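Local coordinates for cryptic loci regulator 2 (PDB 5IKJ), which promotes transcriptional silencing of fission yeast heterochromatin upstream of histone deacetylases, and is required for nucleosome positioning and for gene silencing by the SHREC repressor complex, at residues Ser50-Leu53 and Leu54-Ile58; Leu190-Leu193 and Ile194-Thr198; Cys204-Val207 and Leu208-Gly211; Asn212-Arg215 and Val216-Leu220; Glu230-Asp233 and Asp234-Trp238. One frame throughout, in Å; residues are numbered along the deposited sequence.

Interaction 1 of 5, residues Ser50-Leu53 and Leu54-Ile58; sequences SKNL and LYRQI
Asn52 and Arg56, one turn apart on helix 50-67, are joined through their side chains. The amide oxygen takes a nearly straight bond from the guanidinium, Arg56 NH1 to Asn52 OD1, 3.2 Å with 170° at the hydrogen. OD1 sits in the guanidinium plane, whereas the donor stands well above the plane of the amide; the two planes are 51° apart. Arg56 gets there by folding: its chain is bent at chi3 (-3°), which curls the guanidinium back toward the preceding turn and brings CD to 3.2 Å from Asn52 OD1. Both groups have second partners, Asn52 ND2 giving to Leu45 O and Arg56 NE to Leu144 O.

Leu53 meets the aliphatic part of Gln57: its CD1 rests 3.6 Å from Gln57 CG, with the Gln57 amide carbon alongside. Underneath, the backbone bonds from Leu54, Tyr55, Arg56 and Gln57 back to Ser50, Lys51, Asn52 and Leu53 build regular alpha-helix. On the buried side, Tyr55 packs against Val183 and Phe186 of helix 183-195, against Leu153 of strand 152-156 and against Leu171 of strand 168-172.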
# COMPACT_ATOMS: atom_id res chain seq x y z
N SER A 50 -0.89 38.27 -6.13
CA SER A 50 -1.00 37.18 -7.10
C SER A 50 -0.01 36.06 -6.80
O SER A 50 -0.26 34.91 -7.15
CB SER A 50 -0.77 37.72 -8.51
OG SER A 50 -0.99 36.71 -9.48
N LYS A 51 1.11 36.38 -6.16
CA LYS A 51 2.10 35.36 -5.83
C LYS A 51 1.74 34.62 -4.55
O LYS A 51 2.01 33.42 -4.45
CB LYS A 51 3.48 36.01 -5.70
CG LYS A 51 4.04 36.48 -7.03
CD LYS A 51 5.13 37.51 -6.84
CE LYS A 51 5.76 37.89 -8.17
NZ LYS A 51 6.85 38.88 -8.01
N ASN A 52 1.13 35.30 -3.58
CA ASN A 52 0.57 34.61 -2.43
C ASN A 52 -0.49 33.60 -2.86
O ASN A 52 -0.52 32.47 -2.36
CB ASN A 52 -0.01 35.62 -1.44
CG ASN A 52 -0.46 34.98 -0.15
OD1 ASN A 52 -1.19 33.99 -0.15
ND2 ASN A 52 -0.03 35.54 0.97
N LEU A 53 -1.36 34.00 -3.79
CA LEU A 53 -2.35 33.07 -4.32
C LEU A 53 -1.68 31.87 -4.96
O LEU A 53 -2.03 30.72 -4.67
CB LEU A 53 -3.25 33.79 -5.33
CG LEU A 53 -4.13 32.91 -6.23
CD1 LEU A 53 -5.05 32.03 -5.40
CD2 LEU A 53 -4.93 33.77 -7.19
N LEU A 54 -0.70 32.10 -5.83
CA LEU A 54 0.01 31.00 -6.47
C LEU A 54 0.65 30.08 -5.43
O LEU A 54 0.61 28.86 -5.57
CB LEU A 54 1.07 31.54 -7.43
CG LEU A 54 1.94 30.49 -8.13
CD1 LEU A 54 1.10 29.59 -9.02
CD2 LEU A 54 3.04 31.16 -8.94
N TYR A 55 1.24 30.67 -4.39
CA TYR A 55 1.79 29.87 -3.30
C TYR A 55 0.72 28.97 -2.70
O TYR A 55 0.92 27.76 -2.54
CB TYR A 55 2.38 30.80 -2.24
CG TYR A 55 3.27 30.13 -1.22
CD1 TYR A 55 2.72 29.44 -0.14
CD2 TYR A 55 4.65 30.20 -1.32
CE1 TYR A 55 3.53 28.83 0.80
CE2 TYR A 55 5.47 29.59 -0.38
CZ TYR A 55 4.90 28.91 0.68
OH TYR A 55 5.71 28.31 1.61
N ARG A 56 -0.43 29.55 -2.35
CA ARG A 56 -1.52 28.78 -1.76
C ARG A 56 -2.18 27.84 -2.75
O ARG A 56 -2.80 26.86 -2.33
CB ARG A 56 -2.55 29.73 -1.15
CG ARG A 56 -2.00 30.58 -0.01
CD ARG A 56 -3.06 31.49 0.61
NE ARG A 56 -4.35 31.40 -0.07
CZ ARG A 56 -4.85 32.31 -0.89
NH1 ARG A 56 -4.20 33.43 -1.16
NH2 ARG A 56 -6.04 32.10 -1.45
N GLN A 57 -2.07 28.11 -4.05
CA GLN A 57 -2.59 27.17 -5.05
C GLN A 57 -1.70 25.94 -5.13
O GLN A 57 -2.21 24.81 -5.27
CB GLN A 57 -2.69 27.85 -6.41
CG GLN A 57 -3.82 28.85 -6.54
CD GLN A 57 -3.87 29.49 -7.91
OE1 GLN A 57 -2.86 29.99 -8.41
NE2 GLN A 57 -5.04 29.47 -8.54
N ILE A 58 -0.38 26.12 -5.07
CA ILE A 58 0.53 24.99 -5.10
C ILE A 58 0.38 24.15 -3.84
O ILE A 58 0.32 22.91 -3.90
CB ILE A 58 1.98 25.48 -5.29
CG1 ILE A 58 2.14 26.15 -6.66
CG2 ILE A 58 2.97 24.34 -5.15
CD1 ILE A 58 3.18 27.25 -6.69

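Interaction 2 of 5, residues Leu190-Leu193 and Ile194-Thr198; sequences LYWL and ISDLT
Trp192 reaches forward over the last turn of helix 183-195 to meet Asp196, the first residue to leave helical geometry. Asp196 can be followed outward from its backbone. Its CB lies against the pyrrole part of the indole, 3.3 Å from Trp192 NE1 and almost as near CD1. With CG turned opposite its own N (chi1 -174°), the carboxylate carbon stays beside the same two ring atoms. OD2 then comes to 2.7 Å from Trp192 NE1, but the bond is weak, bent to 129° at the hydrogen, and the ring and carboxylate planes are 66° apart. Asn200 O is the stronger acceptor for NE1, and OD2 is also bonded to Thr203 OG1. The other oxygen, OD1, faces the residues that follow: it receives Thr198 OG1 at 2.7 Å on its syn side and the backbone N of Thr198 from above the carboxylate plane.

One residue earlier, Ser195 OG stands over a face of the Tyr191 ring, 3.4 Å above its plane and shifted toward the rim. Ile194 CG1 lies 3.4 Å from Tyr191 O, and the Ile194 side chain packs on Leu63 and Val67 of helix 50-67. Asp196 N still bonds to Trp192 O, closing the final helical turn at 3.0 Å. Trp192 also packs against Cys204 and meets the ring of His189, both zinc ligands, at the edge of the metal site. The exit from the helix is an Asx turn, with Asp196 OD1 accepting from Thr198 N.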
# COMPACT_ATOMS: atom_id res chain seq x y z
N LEU A 190 3.16 21.54 6.43
CA LEU A 190 1.74 21.68 6.17
C LEU A 190 1.03 20.34 6.25
O LEU A 190 -0.05 20.22 6.85
CB LEU A 190 1.52 22.31 4.79
CG LEU A 190 0.05 22.48 4.36
CD1 LEU A 190 -0.68 23.42 5.30
CD2 LEU A 190 -0.04 22.97 2.92
N TYR A 191 1.62 19.31 5.64
CA TYR A 191 1.01 17.98 5.65
C TYR A 191 0.95 17.41 7.06
O TYR A 191 -0.01 16.71 7.41
CB TYR A 191 1.80 17.06 4.72
CG TYR A 191 1.31 15.63 4.69
CD1 TYR A 191 0.20 15.27 3.95
CD2 TYR A 191 1.98 14.64 5.40
CE1 TYR A 191 -0.24 13.96 3.91
CE2 TYR A 191 1.54 13.33 5.38
CZ TYR A 191 0.43 13.00 4.63
OH TYR A 191 -0.00 11.70 4.60
N TRP A 192 1.95 17.70 7.89
CA TRP A 192 1.92 17.26 9.28
C TRP A 192 0.82 17.97 10.06
O TRP A 192 0.19 17.37 10.94
CB TRP A 192 3.28 17.51 9.93
CG TRP A 192 3.30 17.27 11.41
CD1 TRP A 192 3.42 16.07 12.04
CD2 TRP A 192 3.22 18.27 12.44
NE1 TRP A 192 3.41 16.25 13.40
CE2 TRP A 192 3.28 17.59 13.67
CE3 TRP A 192 3.08 19.66 12.44
CZ2 TRP A 192 3.22 18.26 14.89
CZ3 TRP A 192 3.02 20.32 13.65
CH2 TRP A 192 3.09 19.62 14.86
N LEU A 193 0.57 19.25 9.75
CA LEU A 193 -0.44 20.00 10.49
C LEU A 193 -1.83 19.42 10.29
O LEU A 193 -2.64 19.41 11.22
CB LEU A 193 -0.42 21.47 10.05
CG LEU A 193 0.67 22.36 10.66
CD1 LEU A 193 0.67 23.72 9.99
CD2 LEU A 193 0.47 22.50 12.17
N ILE A 194 -2.12 18.92 9.09
CA ILE A 194 -3.45 18.39 8.81
C ILE A 194 -3.57 16.89 9.04
O ILE A 194 -4.69 16.37 9.13
CB ILE A 194 -3.88 18.71 7.36
CG1 ILE A 194 -2.96 18.02 6.37
CG2 ILE A 194 -3.89 20.21 7.12
CD1 ILE A 194 -3.50 16.73 5.83
N SER A 195 -2.45 16.17 9.15
CA SER A 195 -2.46 14.72 9.27
C SER A 195 -2.25 14.23 10.69
O SER A 195 -3.01 13.37 11.17
CB SER A 195 -1.40 14.11 8.35
OG SER A 195 -1.82 14.13 7.00
N ASP A 196 -1.24 14.74 11.39
CA ASP A 196 -0.91 14.23 12.72
C ASP A 196 -1.96 14.71 13.71
O ASP A 196 -1.95 15.86 14.14
CB ASP A 196 0.49 14.68 13.13
CG ASP A 196 0.94 14.06 14.44
OD1 ASP A 196 0.22 13.20 14.98
OD2 ASP A 196 2.03 14.43 14.93
N LEU A 197 -2.88 13.81 14.08
CA LEU A 197 -3.96 14.16 14.99
C LEU A 197 -3.47 14.34 16.42
O LEU A 197 -4.16 15.00 17.21
CB LEU A 197 -5.05 13.09 14.93
CG LEU A 197 -5.69 12.91 13.55
CD1 LEU A 197 -6.50 11.63 13.49
CD2 LEU A 197 -6.56 14.11 13.21
N THR A 198 -2.31 13.79 16.77
CA THR A 198 -1.74 13.96 18.10
C THR A 198 -0.89 15.22 18.21
O THR A 198 -0.43 15.54 19.31
CB THR A 198 -0.90 12.74 18.48
OG1 THR A 198 0.24 12.65 17.62
CG2 THR A 198 -1.72 11.46 18.36

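Interaction 3 of 5, residues Cys204-Val207 and Leu208-Gly211; sequences CCCV and LCSG. With ZN (zinc ion), chain C.
Cys204 lays its CB against that of Cys209, 4.0 Å away, as both thiolates close on the same zinc ion. Cys204 SG binds the metal at 2.2 Å, its chi1 of -173° swinging the sulfur to the side of the carbonyl carbon. Cys206 SG and Cys209 SG complete the local part of the shell, each at 2.4 Å, and ND1 of His189, from helix 183-195, supplies the fourth ligand.

Two of the sulfurs are also tied to the backbone around them. Cys204 SG accepts from Cys206 N, a long but fairly straight bond of 164°. Cys206 SG accepts from Cys209 N at 3.3 Å and so acts as the N-cap of helix 207-210 while it holds the metal. Such N-H to sulfur bonds are common in zinc sites built on a short knuckle of chain, and here they probably draw some negative charge off the thiolates and fix the direction of these two sulfurs. The four ligands, three cysteines and one histidine, make a site in which the pair Cys206 and Cys209 forms a CxxC motif, the second cysteine sitting in the first turn of the short helix.

That helix is brief. Ser210 N bonds to Cys206 O at 3.0 Å, and Gly211 N to Val207 O, after which Gly211 leaves helical geometry with positive phi. Ser210 turns its CB toward the metal-binding loop, and its OG lies 2.6 Å from Cys204 O; the hydroxyl is also bonded to Arg217 of helix 214-237. Leu208 faces elsewhere, packing on His174 and Phe180.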
# COMPACT_ATOMS: atom_id res chain seq x y z
N CYS A 204 6.88 14.81 12.15
CA CYS A 204 6.97 15.65 10.96
C CYS A 204 8.29 15.41 10.24
O CYS A 204 9.34 15.26 10.86
CB CYS A 204 6.85 17.13 11.34
SG CYS A 204 6.75 18.26 9.93
N CYS A 205 8.22 15.38 8.91
CA CYS A 205 9.39 15.17 8.07
C CYS A 205 10.04 16.47 7.60
O CYS A 205 11.06 16.42 6.91
CB CYS A 205 9.03 14.32 6.85
SG CYS A 205 8.19 12.77 7.22
N CYS A 206 9.47 17.62 7.95
CA CYS A 206 9.95 18.87 7.39
C CYS A 206 11.34 19.21 7.94
O CYS A 206 11.78 18.69 8.96
CB CYS A 206 8.97 20.01 7.69
SG CYS A 206 9.35 20.96 9.18
N VAL A 207 12.02 20.13 7.24
CA VAL A 207 13.42 20.41 7.55
C VAL A 207 13.55 21.07 8.91
O VAL A 207 14.56 20.87 9.60
CB VAL A 207 14.04 21.29 6.44
CG1 VAL A 207 15.56 21.31 6.59
CG2 VAL A 207 13.66 20.79 5.05
N LEU A 208 12.56 21.86 9.32
CA LEU A 208 12.70 22.64 10.55
C LEU A 208 12.39 21.82 11.79
O LEU A 208 12.88 22.15 12.88
CB LEU A 208 11.80 23.88 10.48
CG LEU A 208 12.11 24.87 9.35
CD1 LEU A 208 11.16 26.06 9.42
CD2 LEU A 208 13.55 25.34 9.39
N CYS A 209 11.59 20.76 11.66
CA CYS A 209 11.34 19.86 12.78
C CYS A 209 12.34 18.71 12.83
O CYS A 209 12.61 18.19 13.92
CB CYS A 209 9.92 19.29 12.71
SG CYS A 209 8.62 20.54 12.60
N SER A 210 12.88 18.31 11.68
CA SER A 210 13.71 17.12 11.59
C SER A 210 15.18 17.40 11.34
O SER A 210 16.02 16.53 11.60
CB SER A 210 13.19 16.19 10.48
OG SER A 210 11.90 15.71 10.79
N GLY A 211 15.53 18.59 10.84
CA GLY A 211 16.91 18.89 10.50
C GLY A 211 17.54 17.84 9.62
O GLY A 211 17.08 17.60 8.50
ZN ZN C . 7.52 20.27 10.53

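Interaction 4 of 5, residues Asn212-Arg215 and Val216-Leu220; sequences NMTR and VRKNL
Thr214 and Lys218 lie side by side and point the same way, one turn apart at the start of helix 214-237. Among the polar side-chain contacts theirs is the one bond across the turn: Lys218 NZ gives to Thr214 OG1 at 2.8 Å. The lysine chain runs outward beside Thr214 and bends at chi3 (-90°) and chi4 (-118°), which turns NZ onto the hydroxyl and also brings CE to 3.2 Å from the same oxygen. Thr214 holds OG1 trans to N (chi1 -179°), beside its carbonyl. The hydroxyl is used twice, since it is bonded to Cys205 O as well.

The backbone bonds follow the regular i to i+4 pattern. Met213, at the N-cap position, has its carbonyl taken by Arg217 N at 2.9 Å; Lys218 N goes to Thr214 O, and Asn219 N to Arg215 O.

The remaining contacts are van der Waals touches on those same carbonyls. Two are made by aliphatic carbons: Lys218 CG sits 3.2 Å from Thr214 O, and Arg217 CG passes Met213 O at 3.4 Å. Beyond that point the Arg217 chain runs out extended as far as NE, carrying its guanidinium well clear of this turn. Asn219 brings its amide carbon, CG, to 3.1 Å from Arg215 O.

Much of this turn is at the protein surface. Its inner side meets the zinc-binding loop, where Arg217 NH1 ends on Ser210 OG of helix 207-210, and where Arg217 and Lys218 both pack against Cys205.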
# COMPACT_ATOMS: atom_id res chain seq x y z
N ASN A 212 18.60 17.19 10.11
CA ASN A 212 19.36 16.25 9.30
C ASN A 212 18.63 14.93 9.06
O ASN A 212 18.98 14.20 8.13
CB ASN A 212 20.72 15.97 9.95
CG ASN A 212 21.77 17.00 9.57
OD1 ASN A 212 21.63 17.70 8.57
ND2 ASN A 212 22.83 17.08 10.36
N MET A 213 17.62 14.61 9.87
CA MET A 213 16.84 13.40 9.68
C MET A 213 15.75 13.56 8.63
O MET A 213 14.92 12.66 8.47
CB MET A 213 16.21 12.96 11.00
CG MET A 213 17.20 12.48 12.05
SD MET A 213 18.12 11.02 11.55
CE MET A 213 19.70 11.74 11.11
N THR A 214 15.73 14.68 7.90
CA THR A 214 14.61 14.98 7.02
C THR A 214 14.55 14.03 5.83
O THR A 214 13.46 13.56 5.47
CB THR A 214 14.69 16.43 6.54
OG1 THR A 214 13.57 16.72 5.69
CG2 THR A 214 15.98 16.71 5.78
N ARG A 215 15.69 13.72 5.22
CA ARG A 215 15.69 12.79 4.09
C ARG A 215 15.24 11.40 4.53
O ARG A 215 14.42 10.76 3.87
CB ARG A 215 17.07 12.72 3.45
CG ARG A 215 17.37 13.86 2.48
CD ARG A 215 18.47 13.48 1.49
NE ARG A 215 19.62 14.37 1.57
CZ ARG A 215 19.61 15.64 1.19
NH1 ARG A 215 18.50 16.19 0.72
NH2 ARG A 215 20.71 16.37 1.30
N VAL A 216 15.78 10.92 5.65
CA VAL A 216 15.42 9.60 6.16
C VAL A 216 13.92 9.54 6.43
O VAL A 216 13.24 8.59 6.01
CB VAL A 216 16.24 9.28 7.42
CG1 VAL A 216 15.62 8.14 8.22
CG2 VAL A 216 17.68 8.94 7.04
N ARG A 217 13.39 10.54 7.13
CA ARG A 217 11.96 10.54 7.43
C ARG A 217 11.12 10.66 6.16
O ARG A 217 10.13 9.94 6.00
CB ARG A 217 11.63 11.69 8.39
CG ARG A 217 12.01 11.43 9.84
CD ARG A 217 11.72 12.66 10.70
NE ARG A 217 11.78 12.38 12.13
CZ ARG A 217 11.45 13.26 13.07
NH1 ARG A 217 11.04 14.48 12.73
NH2 ARG A 217 11.53 12.93 14.35
N LYS A 218 11.51 11.55 5.25
CA LYS A 218 10.79 11.68 3.99
C LYS A 218 10.75 10.35 3.24
O LYS A 218 9.69 9.92 2.77
CB LYS A 218 11.45 12.76 3.12
CG LYS A 218 11.04 14.18 3.47
CD LYS A 218 11.55 15.18 2.43
CE LYS A 218 12.93 15.72 2.77
NZ LYS A 218 12.90 17.19 2.99
N ASN A 219 11.90 9.68 3.14
CA ASN A 219 11.96 8.42 2.40
C ASN A 219 11.04 7.37 3.03
O ASN A 219 10.28 6.70 2.33
CB ASN A 219 13.40 7.91 2.34
CG ASN A 219 14.29 8.79 1.49
OD1 ASN A 219 13.81 9.56 0.66
ND2 ASN A 219 15.60 8.67 1.69
N LEU A 220 11.10 7.22 4.36
CA LEU A 220 10.26 6.23 5.03
C LEU A 220 8.78 6.52 4.79
O LEU A 220 8.01 5.62 4.47
CB LEU A 220 10.57 6.20 6.52
CG LEU A 220 9.70 5.24 7.35
CD1 LEU A 220 9.82 3.81 6.85
CD2 LEU A 220 10.07 5.32 8.83

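Interaction 5 of 5, residues Glu230-Asp233 and Asp234-Trp238; sequences ECKD and DTYTW
Lys232 O takes two backbone donors, Tyr236 N at 2.6 Å and Thr237 N at 2.9 Å, which come from opposite faces of its carbonyl plane. The second belongs to the wider pi-type turn that ends helix 214-237. The side chain of Lys232 runs beside Tyr236 and holds NZ over a face of the ring, 4.0 Å from its centroid, a cation-pi contact; NZ also gives a hydrogen bond to the backbone of another protein chain.

Thr237 OG1 donates to Asp233 OD1 at 2.9 Å, on the lone pair away from OD2, and receives Gln75 NE2. Thr235 turns its hydroxyl back onto the helix, OG1 to Cys231 O at 3.0 Å, coming from above that carbonyl plane, and Asn392 ND2 gives to Thr235 OG1. Trp238 NE1 gives to Thr74 OG1.

Glu230 and Asp234 are like charges, their OE2 and OD2 4.5 Å apart. One water donates to both, at 2.8 Å each. Lys388 pairs with Glu230 OE2, Arg264 with Asp234 OD1, and Trp390 NE1 gives to Asp234 OD2. Glu230 OE1 is bonded to the backbone of another protein chain. With such partners on both acids, the buried pair is probably kept ionised.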
# COMPACT_ATOMS: atom_id res chain seq x y z
N GLU A 230 0.16 -0.44 -2.35
CA GLU A 230 0.42 -1.82 -2.75
C GLU A 230 -0.55 -2.77 -2.06
O GLU A 230 -1.06 -3.72 -2.67
CB GLU A 230 1.86 -2.21 -2.43
CG GLU A 230 2.27 -3.57 -2.96
CD GLU A 230 3.67 -3.96 -2.53
OE1 GLU A 230 4.45 -3.07 -2.13
OE2 GLU A 230 3.99 -5.17 -2.58
N CYS A 231 -0.82 -2.53 -0.77
CA CYS A 231 -1.80 -3.33 -0.04
C CYS A 231 -3.19 -3.15 -0.64
O CYS A 231 -3.88 -4.14 -0.94
CB CYS A 231 -1.79 -2.90 1.43
SG CYS A 231 -2.87 -3.85 2.48
N LYS A 232 -3.62 -1.90 -0.81
CA LYS A 232 -4.94 -1.64 -1.36
C LYS A 232 -5.11 -2.29 -2.73
O LYS A 232 -6.16 -2.85 -3.03
CB LYS A 232 -5.16 -0.13 -1.45
CG LYS A 232 -6.60 0.29 -1.68
CD LYS A 232 -6.74 1.81 -1.62
CE LYS A 232 -8.15 2.27 -1.97
NZ LYS A 232 -9.16 1.86 -0.95
N ASP A 233 -4.07 -2.22 -3.57
CA ASP A 233 -4.17 -2.81 -4.90
C ASP A 233 -4.24 -4.33 -4.83
O ASP A 233 -4.98 -4.96 -5.60
CB ASP A 233 -2.99 -2.36 -5.77
CG ASP A 233 -3.02 -0.88 -6.07
OD1 ASP A 233 -4.08 -0.24 -5.86
OD2 ASP A 233 -1.98 -0.34 -6.51
N ASP A 234 -3.49 -4.94 -3.91
CA ASP A 234 -3.47 -6.40 -3.80
C ASP A 234 -4.75 -6.96 -3.18
O ASP A 234 -4.99 -8.16 -3.28
CB ASP A 234 -2.26 -6.85 -2.99
CG ASP A 234 -0.97 -6.83 -3.79
OD1 ASP A 234 -0.99 -6.32 -4.93
OD2 ASP A 234 0.05 -7.33 -3.28
N THR A 235 -5.55 -6.12 -2.52
CA THR A 235 -6.76 -6.58 -1.85
C THR A 235 -8.03 -5.86 -2.27
O THR A 235 -9.12 -6.35 -1.96
CB THR A 235 -6.61 -6.46 -0.32
OG1 THR A 235 -6.52 -5.08 0.04
CG2 THR A 235 -5.37 -7.19 0.17
N TYR A 236 -7.93 -4.72 -2.96
CA TYR A 236 -9.11 -3.93 -3.30
C TYR A 236 -9.11 -3.52 -4.77
O TYR A 236 -10.09 -3.77 -5.48
CB TYR A 236 -9.19 -2.70 -2.40
CG TYR A 236 -10.24 -1.69 -2.80
CD1 TYR A 236 -11.56 -1.85 -2.41
CD2 TYR A 236 -9.91 -0.58 -3.56
CE1 TYR A 236 -12.53 -0.92 -2.77
CE2 TYR A 236 -10.87 0.35 -3.92
CZ TYR A 236 -12.17 0.17 -3.52
OH TYR A 236 -13.13 1.10 -3.89
N THR A 237 -8.03 -2.90 -5.24
CA THR A 237 -8.04 -2.29 -6.57
C THR A 237 -7.81 -3.32 -7.67
O THR A 237 -8.64 -3.48 -8.57
CB THR A 237 -6.98 -1.19 -6.64
OG1 THR A 237 -6.88 -0.53 -5.37
CG2 THR A 237 -7.35 -0.17 -7.70
N TRP A 238 -6.69 -4.03 -7.62
CA TRP A 238 -6.33 -5.03 -8.62
C TRP A 238 -5.95 -6.33 -7.93
O TRP A 238 -4.82 -6.82 -8.05
CB TRP A 238 -5.19 -4.52 -9.51
CG TRP A 238 -5.30 -3.06 -9.84
CD1 TRP A 238 -4.58 -2.04 -9.31
CD2 TRP A 238 -6.19 -2.46 -10.79
NE1 TRP A 238 -4.96 -0.84 -9.86
CE2 TRP A 238 -5.95 -1.07 -10.78
CE3 TRP A 238 -7.18 -2.97 -11.65
CZ2 TRP A 238 -6.65 -0.18 -11.59
CZ3 TRP A 238 -7.87 -2.08 -12.46
CH2 TRP A 238 -7.60 -0.70 -12.42
O HOH W 1 2.51 -6.65 -4.51

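In the fold
From the N terminus, interaction 1 comes first, on the opening turns of helix 50-67. The later part of that helix lies against helix 183-195, whose closing turns form interaction 2. The chain then loops to interaction 3, which touches interaction 2 where Trp192 packs on Cys204. After Gly211 a short turn leads into helix 214-237; interaction 4 follows in sequence without a gap, its centre about 8 Å from that of interaction 3. Interaction 5 ends the same helix, about 26 Å from interaction 4 between centres, among strands 387-390 and 255-266. All five are local and in series; none nests or crosses. Helix 214-237 thus spans from the zinc site to the sheets.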